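Local coordinates for AxyAgu115A (PDB 6NPS), which acts as a family GH115 alpha-glucuronidase, probably removing glucuronic acid side groups from xylan, at residues 64-69 / 73-78; 380-385 / 441-446; 546-551 / 577-582; 702-707 / 759-764. The protein carries 3 engineered substitutions. All blocks are in the same frame, centred on the assembly; numbering follows the deposited sequence.

How the contacts relate
The four contacts follow one another along the chain, each closing before the next opens. Contact 1 joins a strand of the mixed sheet near the N-terminus to the helix that follows it. Contact 2 lies in the TIM barrel of the family 115 region, with its centre about 38 Å from that of contact 1. Contact 3 pairs two successive helices, 537-558 and 564-596, and contact 4 joins two sheets of a beta sandwich. Contacts 1 and 4 lie on opposite sides of the chain's centre, about 84 Å between centres. None of the four touches another, and no sheet is shared. They therefore sample separate parts of a large, multidomain glycoside hydrolase.

Contact 1: 64-69 / 73-78; sequences AVLYGT and SPLLDE
The flat group here is the peptide joining Gly68 to Thr69. Leu76 sets one methyl over a face of it. Leu76 CD1 stands almost straight above Gly68 C at 3.6 Å, and is 3.7 Å from Gly68 O. Gly68 O also has a weak hydrogen bond with Thr123 OG1. Gly68 has no side chain, so Ser73 and Leu76 can come close to the strand. Ser73 CB packs 3.8 Å from Thr69 O.

Strand 64-69, at the edge of a mixed sheet, runs through a short loop into helix 74-81. The axes of strand 64-69 and helix 74-78 run 105° apart and approach to 8.2 Å. Ser73 is the N-cap. Its OG lies anti to the backbone N (chi1 160°), where it accepts from Leu76 N at 2.8 Å in a nearly straight bond. Glu25 adds to this helix start, with hydrogen bonds to Ser73 OG and Leu75 N.

Two residues back along the strand, Leu66 meets Leu75. Leu75 CD2 is 4.0 Å from both Leu66 CD1 and Leu66 CD2, and the two side chains meet at about a right angle. Tyr23 packs on both leucines. Leu76 also rests on Val114 and Ala116 of strand 109-117. Tyr67 points away from helix 74-78 and packs on helix 30-47.

Contact 2: 380-385 / 441-446; sequences LMLCDD and FGVRDL
Met381 touches Leu446 through its sulfur. From CB the chain runs extended, with CG anti to the backbone N (chi1 -173°) and SD anti to CA. Along the way CG comes within 4.5 Å of Leu446 CD2. SD is the nearest atom, 4.1 Å from Leu446 CD2. The chain then bends at chi3 (61°), and this turns the terminal CE away from the leucine. The two side chains cross obliquely. Leu446 offers a single methyl, CD2. Trp214 and Tyr408 also pack on Met381, while Tyr212 packs on Leu446.

Both residues belong to the parallel strands of the TIM barrel. Strand 405-410 lies between strands 379-383 and 446-450 in the sheet. The Met381-Leu446 pair therefore bridges two strands that are not direct neighbours. No hydrogen bond joins the two segments.

The next residue, Leu382, turns to a different neighbour. Its CD1 meets Val443 CG2 methyl to methyl at 4.0 Å. Pro394 and Met407 also pack on Leu382. Val443 sits in the link between helix 428-440 and strand 446-450, the last step of a beta-alpha-beta unit that starts with strand 405-410. A Schellman motif ends this helix. Gly442 is its C-prime residue, with a positive phi of 89°; Val443 N bonds to Ala438 O and Gly442 N to Tyr439 O. Val443 follows directly after this cap. Val443 O is hydrogen-bonded by Trp447 NE1.

Contact 3: 546-551 / 577-582; sequences DHLLGL and GNLNLQ
The direct contact is apolar: Leu579 of one helix packs against Leu548 and Leu549 of the other. Its tip takes the first leucine. Leu579 CD1 is 3.8 Å from Leu548 CD1 and 3.9 Å from Leu548 CB, so this methyl lies along the flank of Leu548. Its base takes the second. Leu549 CD2 reaches Leu579 CB at 4.1 Å, and these two side chains run past each other in opposite directions. With CG beside the backbone N (chi1 -63°), Leu549 brings CD2 to the base of Leu579. Ile545 also packs on Leu579.

The motif is a pair of successive helices, 537-558 and 564-596, joined by a short connection. Between segments 546-551 and 577-582 the nearest CA atoms are those of Leu549 and Leu579, 7.6 Å apart.

No hydrogen bond joins the two segments. The backbone bonds stay within each helix, as from Gly550 N to Asp546 O at 3.1 Å and from Gln582 N to Asn578 O at 3.0 Å. The two asparagines next to Leu579 in sequence have polar partners elsewhere in the fold. Asn580 ND2 bonds to Cys612 O, which ties helix 564-596 to helix 601-629. Asn578 ND2 bonds to Asn424 O.

Contact 4: 702-707 / 759-764; sequences FTISSV and ITVKTP
Phe702 overlaps Val761 with the far end of its ring. Val761 CG2 lies 3.8 Å from Phe702 CE2 and 3.9 Å from Phe702 CZ. The two side chains come from opposite directions, and the methyl approaches the ring obliquely. Phe702 CG sits between the backbone N and the carbonyl carbon (chi1 64°), which sends the ring across to the other strand. At the ring's other epsilon carbon, CE1 meets Ile759 CD1 at 4.3 Å, also obliquely; both methyls lie on the same side of the ring plane. Two residues of one strand, Ile759 and Val761, therefore share a single phenylalanine.

Val761 uses both of its methyls. CG2 takes the ring, and CG1 meets Ile704 CD1 at 4.2 Å. Phe702 and Ile704 lie two apart in their strand, as do Ile759 and Val761 in theirs. This is the alternation of strand side chains that fills the middle of a beta sandwich.

The contact joins two sheets face to face, with no hydrogen bond across it. The two strand axes differ in direction by 6° and approach to 10.7 Å, a gap bridged by side chains alone. Strand 700-706 lies between strands 666-670 and 739-746 in one sheet; Ile742 and Val744 of the latter pack on Phe702. Strand 754-763 lies between 766-775 and 712-718 in the other. Ile770 from 766-775 touches both Phe702 and Ile759, and Ile716 from 712-718 touches both Ile704 and Ile759.

Contact 1: 64-69 / 73-78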
# COMPACT_ATOMS: atom_id res chain seq x y z
N ALA A 64 29.76 -16.77 65.50
CA ALA A 64 30.19 -17.66 64.44
C ALA A 64 28.97 -18.12 63.64
O ALA A 64 27.84 -18.08 64.13
CB ALA A 64 30.95 -18.88 65.01
N VAL A 65 29.22 -18.53 62.40
CA VAL A 65 28.19 -19.06 61.51
C VAL A 65 28.46 -20.56 61.41
O VAL A 65 29.56 -20.97 61.04
CB VAL A 65 28.22 -18.39 60.12
CG1 VAL A 65 27.27 -19.11 59.17
CG2 VAL A 65 27.87 -16.86 60.21
N LEU A 66 27.48 -21.37 61.80
CA LEU A 66 27.62 -22.83 61.84
C LEU A 66 26.57 -23.42 60.91
O LEU A 66 25.37 -23.30 61.18
CB LEU A 66 27.45 -23.36 63.27
CG LEU A 66 28.31 -22.74 64.37
CD1 LEU A 66 27.97 -23.30 65.76
CD2 LEU A 66 29.78 -22.95 64.08
N TYR A 67 27.02 -24.03 59.81
CA TYR A 67 26.11 -24.54 58.79
C TYR A 67 26.37 -26.03 58.55
O TYR A 67 27.44 -26.55 58.85
CB TYR A 67 26.27 -23.76 57.49
CG TYR A 67 27.57 -24.03 56.76
CD1 TYR A 67 28.70 -23.26 57.01
CD2 TYR A 67 27.67 -25.09 55.83
CE1 TYR A 67 29.89 -23.52 56.37
CE2 TYR A 67 28.87 -25.36 55.19
CZ TYR A 67 29.97 -24.57 55.45
OH TYR A 67 31.15 -24.81 54.80
N GLY A 68 25.38 -26.70 57.99
CA GLY A 68 25.53 -28.12 57.75
C GLY A 68 24.25 -28.71 57.21
O GLY A 68 23.19 -28.07 57.19
N THR A 69 24.39 -29.96 56.73
CA THR A 69 23.30 -30.79 56.25
C THR A 69 23.07 -31.90 57.26
O THR A 69 24.03 -32.55 57.69
CB THR A 69 23.63 -31.41 54.88
OG1 THR A 69 24.02 -30.38 53.97
CG2 THR A 69 22.42 -32.15 54.30
N SER A 73 26.84 -33.81 59.44
CA SER A 73 27.40 -32.77 60.29
C SER A 73 27.39 -33.30 61.70
O SER A 73 26.32 -33.38 62.33
CB SER A 73 26.62 -31.46 60.21
OG SER A 73 26.91 -30.68 61.36
N PRO A 74 28.55 -33.71 62.23
CA PRO A 74 28.58 -34.08 63.65
C PRO A 74 28.20 -32.92 64.56
O PRO A 74 27.54 -33.15 65.59
CB PRO A 74 30.02 -34.56 63.87
CG PRO A 74 30.77 -34.18 62.61
CD PRO A 74 29.78 -34.09 61.52
N LEU A 75 28.57 -31.68 64.19
CA LEU A 75 28.25 -30.52 65.02
C LEU A 75 26.74 -30.35 65.15
O LEU A 75 26.22 -30.09 66.25
CB LEU A 75 28.86 -29.23 64.42
CG LEU A 75 28.75 -27.96 65.30
CD1 LEU A 75 28.93 -28.20 66.80
CD2 LEU A 75 29.68 -26.83 64.84
N LEU A 76 26.02 -30.44 64.03
CA LEU A 76 24.56 -30.35 64.08
C LEU A 76 23.97 -31.38 65.01
O LEU A 76 23.04 -31.09 65.76
CB LEU A 76 23.97 -30.53 62.70
CG LEU A 76 24.09 -29.23 61.90
CD1 LEU A 76 23.35 -29.43 60.61
CD2 LEU A 76 23.54 -28.05 62.71
N ASP A 77 24.51 -32.61 64.99
CA ASP A 77 24.04 -33.63 65.91
C ASP A 77 24.34 -33.26 67.35
O ASP A 77 23.52 -33.50 68.24
CB ASP A 77 24.67 -34.98 65.55
CG ASP A 77 24.06 -35.57 64.29
OD1 ASP A 77 22.81 -35.54 64.17
OD2 ASP A 77 24.81 -36.07 63.42
N GLU A 78 25.53 -32.70 67.62
CA GLU A 78 25.85 -32.29 68.99
C GLU A 78 24.89 -31.21 69.48
O GLU A 78 24.40 -31.28 70.61
CB GLU A 78 27.28 -31.76 69.08
CG GLU A 78 28.38 -32.78 68.99
CD GLU A 78 29.74 -32.12 68.83
OE1 GLU A 78 30.52 -32.56 67.96
OE2 GLU A 78 30.02 -31.15 69.57

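Contact 2: 380-385 / 441-446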
# COMPACT_ATOMS: atom_id res chain seq x y z
N LEU A 380 3.98 -36.13 33.76
CA LEU A 380 3.39 -35.84 32.45
C LEU A 380 3.49 -34.35 32.25
O LEU A 380 2.78 -33.57 32.90
CB LEU A 380 1.96 -36.35 32.36
CG LEU A 380 1.81 -37.88 32.51
CD1 LEU A 380 0.37 -38.35 32.61
CD2 LEU A 380 2.46 -38.58 31.32
N MET A 381 4.41 -33.93 31.39
CA MET A 381 4.71 -32.51 31.28
C MET A 381 3.82 -31.91 30.20
O MET A 381 3.98 -32.24 29.01
CB MET A 381 6.18 -32.25 30.98
CG MET A 381 6.45 -30.73 31.06
SD MET A 381 8.13 -30.31 30.61
CE MET A 381 8.16 -30.89 28.93
N LEU A 382 2.86 -31.07 30.61
CA LEU A 382 2.04 -30.30 29.68
C LEU A 382 2.84 -29.09 29.21
O LEU A 382 3.85 -28.71 29.80
CB LEU A 382 0.72 -29.86 30.35
CG LEU A 382 -0.12 -31.06 30.86
CD1 LEU A 382 -1.16 -30.67 31.88
CD2 LEU A 382 -0.77 -31.77 29.70
N CYS A 383 2.36 -28.46 28.14
CA CYS A 383 3.12 -27.36 27.56
C CYS A 383 2.15 -26.25 27.23
O CYS A 383 0.97 -26.52 26.93
CB CYS A 383 3.89 -27.82 26.31
SG CYS A 383 4.91 -29.33 26.67
N ASP A 384 2.62 -25.00 27.30
CA ASP A 384 1.85 -23.90 26.74
C ASP A 384 1.93 -23.94 25.21
O ASP A 384 2.48 -24.86 24.61
CB ASP A 384 2.34 -22.55 27.29
CG ASP A 384 3.69 -22.10 26.70
OD1 ASP A 384 4.38 -22.87 25.98
OD2 ASP A 384 4.07 -20.91 26.96
N ASP A 385 1.34 -22.93 24.56
CA ASP A 385 1.27 -22.92 23.11
C ASP A 385 2.47 -22.23 22.48
O ASP A 385 2.39 -21.83 21.32
CB ASP A 385 -0.03 -22.26 22.66
CG ASP A 385 -0.13 -20.78 23.05
OD1 ASP A 385 0.76 -20.22 23.75
OD2 ASP A 385 -1.12 -20.14 22.65
N PHE A 441 -5.29 -26.44 38.50
CA PHE A 441 -5.70 -27.68 37.85
C PHE A 441 -4.82 -28.86 38.25
O PHE A 441 -4.90 -29.92 37.62
CB PHE A 441 -5.68 -27.53 36.33
CG PHE A 441 -6.93 -26.87 35.74
CD1 PHE A 441 -7.12 -25.51 35.86
CD2 PHE A 441 -7.88 -27.64 35.06
CE1 PHE A 441 -8.24 -24.89 35.30
CE2 PHE A 441 -8.99 -27.06 34.50
CZ PHE A 441 -9.17 -25.67 34.61
N GLY A 442 -3.94 -28.70 39.23
CA GLY A 442 -3.16 -29.81 39.73
C GLY A 442 -1.85 -30.04 39.01
O GLY A 442 -1.34 -31.16 39.04
N VAL A 443 -1.28 -29.03 38.38
CA VAL A 443 0.04 -29.14 37.74
C VAL A 443 1.06 -28.63 38.75
O VAL A 443 1.33 -27.43 38.82
CB VAL A 443 0.13 -28.35 36.44
CG1 VAL A 443 1.56 -28.56 35.80
CG2 VAL A 443 -0.94 -28.83 35.46
N ARG A 444 1.65 -29.54 39.50
CA ARG A 444 2.39 -29.13 40.69
C ARG A 444 3.72 -29.83 40.87
O ARG A 444 4.42 -29.51 41.84
CB ARG A 444 1.54 -29.37 41.94
CG ARG A 444 0.32 -28.50 41.99
CD ARG A 444 -0.59 -28.84 43.13
NE ARG A 444 -1.85 -28.15 42.97
CZ ARG A 444 -2.83 -28.17 43.87
NH1 ARG A 444 -2.68 -28.86 45.01
NH2 ARG A 444 -3.96 -27.53 43.62
N ASP A 445 4.11 -30.74 40.00
CA ASP A 445 5.34 -31.48 40.22
C ASP A 445 6.55 -30.87 39.52
O ASP A 445 7.66 -30.94 40.05
CB ASP A 445 5.16 -32.93 39.79
CG ASP A 445 4.43 -33.74 40.86
OD1 ASP A 445 3.21 -33.50 41.08
OD2 ASP A 445 5.08 -34.59 41.51
N LEU A 446 6.36 -30.26 38.36
CA LEU A 446 7.51 -29.73 37.66
C LEU A 446 7.09 -28.48 36.90
O LEU A 446 6.06 -28.50 36.22
CB LEU A 446 8.06 -30.80 36.69
CG LEU A 446 9.33 -30.44 35.91
CD1 LEU A 446 10.13 -31.72 35.55
CD2 LEU A 446 8.95 -29.75 34.63

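Contact 3: 546-551 / 577-582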
# COMPACT_ATOMS: atom_id res chain seq x y z
N ASP A 546 6.98 8.50 25.51
CA ASP A 546 7.83 9.64 25.78
C ASP A 546 7.92 9.92 27.28
O ASP A 546 8.98 10.29 27.78
CB ASP A 546 7.35 10.87 25.01
CG ASP A 546 7.61 10.75 23.48
OD1 ASP A 546 6.93 11.47 22.71
OD2 ASP A 546 8.48 9.94 23.03
N HIS A 547 6.85 9.68 28.03
CA HIS A 547 6.94 9.86 29.47
C HIS A 547 7.93 8.86 30.08
O HIS A 547 8.80 9.22 30.88
CB HIS A 547 5.55 9.69 30.10
CG HIS A 547 5.57 9.63 31.59
ND1 HIS A 547 5.97 10.69 32.36
CD2 HIS A 547 5.27 8.63 32.45
CE1 HIS A 547 5.92 10.35 33.63
NE2 HIS A 547 5.49 9.10 33.72
N LEU A 548 7.82 7.58 29.68
CA LEU A 548 8.70 6.53 30.23
C LEU A 548 10.17 6.73 29.81
O LEU A 548 11.07 6.61 30.65
CB LEU A 548 8.19 5.14 29.79
CG LEU A 548 6.79 4.81 30.36
CD1 LEU A 548 6.19 3.58 29.73
CD2 LEU A 548 6.80 4.70 31.89
N LEU A 549 10.44 6.99 28.52
CA LEU A 549 11.82 7.31 28.11
C LEU A 549 12.39 8.46 28.94
O LEU A 549 13.56 8.43 29.35
CB LEU A 549 11.89 7.65 26.62
CG LEU A 549 11.49 6.50 25.69
CD1 LEU A 549 11.41 6.97 24.23
CD2 LEU A 549 12.43 5.31 25.82
N GLY A 550 11.57 9.49 29.22
CA GLY A 550 12.05 10.58 30.05
C GLY A 550 12.47 10.11 31.43
O GLY A 550 13.51 10.55 31.95
N LEU A 551 11.67 9.23 32.07
CA LEU A 551 12.07 8.71 33.38
C LEU A 551 13.34 7.88 33.28
O LEU A 551 14.22 7.95 34.15
CB LEU A 551 10.95 7.84 33.99
CG LEU A 551 9.59 8.45 34.32
CD1 LEU A 551 8.67 7.38 34.93
CD2 LEU A 551 9.75 9.66 35.24
N GLY A 577 15.16 -0.23 24.89
CA GLY A 577 15.20 -1.07 23.72
C GLY A 577 13.82 -1.36 23.19
O GLY A 577 13.55 -1.20 22.00
N ASN A 578 12.93 -1.81 24.07
CA ASN A 578 11.56 -2.10 23.66
C ASN A 578 10.83 -0.84 23.21
O ASN A 578 10.14 -0.82 22.18
CB ASN A 578 10.79 -2.71 24.83
CG ASN A 578 10.78 -4.23 24.81
OD1 ASN A 578 10.37 -4.85 23.82
ND2 ASN A 578 11.25 -4.84 25.91
N LEU A 579 10.91 0.21 24.01
CA LEU A 579 10.04 1.34 23.74
C LEU A 579 10.54 2.21 22.61
O LEU A 579 9.73 2.82 21.90
CB LEU A 579 9.85 2.17 25.01
CG LEU A 579 9.11 1.40 26.11
CD1 LEU A 579 8.71 2.37 27.16
CD2 LEU A 579 7.88 0.68 25.58
N ASN A 580 11.86 2.32 22.43
CA ASN A 580 12.37 3.01 21.24
C ASN A 580 11.90 2.30 19.97
O ASN A 580 11.53 2.94 18.97
CB ASN A 580 13.88 3.09 21.28
CG ASN A 580 14.47 3.74 20.03
OD1 ASN A 580 14.37 4.95 19.86
ND2 ASN A 580 15.08 2.96 19.16
N LEU A 581 11.87 0.96 20.00
CA LEU A 581 11.42 0.22 18.82
C LEU A 581 9.93 0.44 18.56
O LEU A 581 9.51 0.58 17.40
CB LEU A 581 11.68 -1.27 19.03
CG LEU A 581 11.27 -2.15 17.84
CD1 LEU A 581 12.24 -3.32 17.85
CD2 LEU A 581 9.85 -2.69 18.02
N GLN A 582 9.10 0.40 19.62
CA GLN A 582 7.67 0.70 19.45
C GLN A 582 7.49 2.11 18.87
O GLN A 582 6.75 2.30 17.90
CB GLN A 582 6.94 0.59 20.78
CG GLN A 582 7.01 -0.76 21.46
CD GLN A 582 5.92 -1.69 20.99
OE1 GLN A 582 4.85 -1.25 20.59
NE2 GLN A 582 6.20 -3.00 21.01

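Contact 4: 702-707 / 759-764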
# COMPACT_ATOMS: atom_id res chain seq x y z
N PHE A 702 -9.33 20.04 16.12
CA PHE A 702 -9.04 19.67 14.74
C PHE A 702 -7.73 20.32 14.34
O PHE A 702 -7.23 21.22 15.02
CB PHE A 702 -10.20 20.06 13.81
CG PHE A 702 -10.48 21.53 13.70
CD1 PHE A 702 -11.37 22.17 14.59
CD2 PHE A 702 -9.88 22.28 12.69
CE1 PHE A 702 -11.65 23.54 14.45
CE2 PHE A 702 -10.16 23.63 12.54
CZ PHE A 702 -11.05 24.29 13.42
N THR A 703 -7.16 19.86 13.21
CA THR A 703 -5.86 20.34 12.79
C THR A 703 -5.97 20.91 11.38
O THR A 703 -6.78 20.45 10.57
CB THR A 703 -4.83 19.19 12.87
OG1 THR A 703 -4.78 18.75 14.24
CG2 THR A 703 -3.41 19.63 12.46
N ILE A 704 -5.17 21.93 11.12
CA ILE A 704 -4.99 22.51 9.79
C ILE A 704 -3.52 22.32 9.40
O ILE A 704 -2.63 22.69 10.18
CB ILE A 704 -5.37 24.00 9.77
CG1 ILE A 704 -6.78 24.22 10.33
CG2 ILE A 704 -5.27 24.60 8.34
CD1 ILE A 704 -7.05 25.67 10.70
N SER A 705 -3.27 21.75 8.20
CA SER A 705 -1.95 21.31 7.79
C SER A 705 -1.61 21.78 6.40
O SER A 705 -2.44 21.74 5.48
CB SER A 705 -1.82 19.78 7.79
OG SER A 705 -2.13 19.27 9.06
N SER A 706 -0.33 22.14 6.22
CA SER A 706 0.23 22.53 4.93
C SER A 706 0.44 21.33 4.00
O SER A 706 0.98 20.29 4.41
CB SER A 706 1.59 23.21 5.12
OG SER A 706 1.48 24.40 5.86
N VAL A 707 0.11 21.52 2.73
CA VAL A 707 0.51 20.61 1.67
C VAL A 707 1.46 21.27 0.70
O VAL A 707 2.00 20.58 -0.16
CB VAL A 707 -0.70 20.05 0.90
CG1 VAL A 707 -1.59 19.26 1.83
CG2 VAL A 707 -1.46 21.18 0.25
N ILE A 759 -18.77 25.04 12.70
CA ILE A 759 -17.54 25.80 12.56
C ILE A 759 -17.22 25.91 11.08
O ILE A 759 -17.27 24.91 10.34
CB ILE A 759 -16.38 25.11 13.31
CG1 ILE A 759 -16.72 24.88 14.79
CG2 ILE A 759 -15.04 25.86 13.09
CD1 ILE A 759 -15.82 23.83 15.44
N THR A 760 -16.89 27.11 10.62
CA THR A 760 -16.50 27.31 9.23
C THR A 760 -15.01 27.64 9.16
O THR A 760 -14.53 28.55 9.84
CB THR A 760 -17.33 28.42 8.61
OG1 THR A 760 -18.66 27.93 8.39
CG2 THR A 760 -16.70 28.85 7.26
N VAL A 761 -14.27 26.88 8.35
CA VAL A 761 -12.83 27.08 8.17
C VAL A 761 -12.61 27.48 6.71
O VAL A 761 -12.76 26.63 5.81
CB VAL A 761 -12.01 25.84 8.49
CG1 VAL A 761 -10.52 26.17 8.33
CG2 VAL A 761 -12.32 25.35 9.90
N LYS A 762 -12.20 28.71 6.48
CA LYS A 762 -11.93 29.19 5.14
C LYS A 762 -10.44 29.14 4.87
O LYS A 762 -9.63 29.56 5.70
CB LYS A 762 -12.50 30.59 4.92
CG LYS A 762 -13.99 30.50 4.67
CD LYS A 762 -14.61 31.75 4.07
CE LYS A 762 -14.01 33.01 4.67
NZ LYS A 762 -14.84 33.58 5.77
N THR A 763 -10.08 28.56 3.71
CA THR A 763 -8.69 28.39 3.30
C THR A 763 -8.52 29.07 1.94
O THR A 763 -9.52 29.48 1.33
CB THR A 763 -8.32 26.91 3.19
OG1 THR A 763 -8.91 26.38 2.00
CG2 THR A 763 -8.80 26.11 4.43
N PRO A 764 -7.29 29.21 1.43
CA PRO A 764 -7.11 29.92 0.15
C PRO A 764 -7.84 29.28 -1.01
O PRO A 764 -8.12 29.98 -1.99
CB PRO A 764 -5.59 29.90 -0.05
CG PRO A 764 -5.07 29.95 1.37
CD PRO A 764 -6.00 29.03 2.13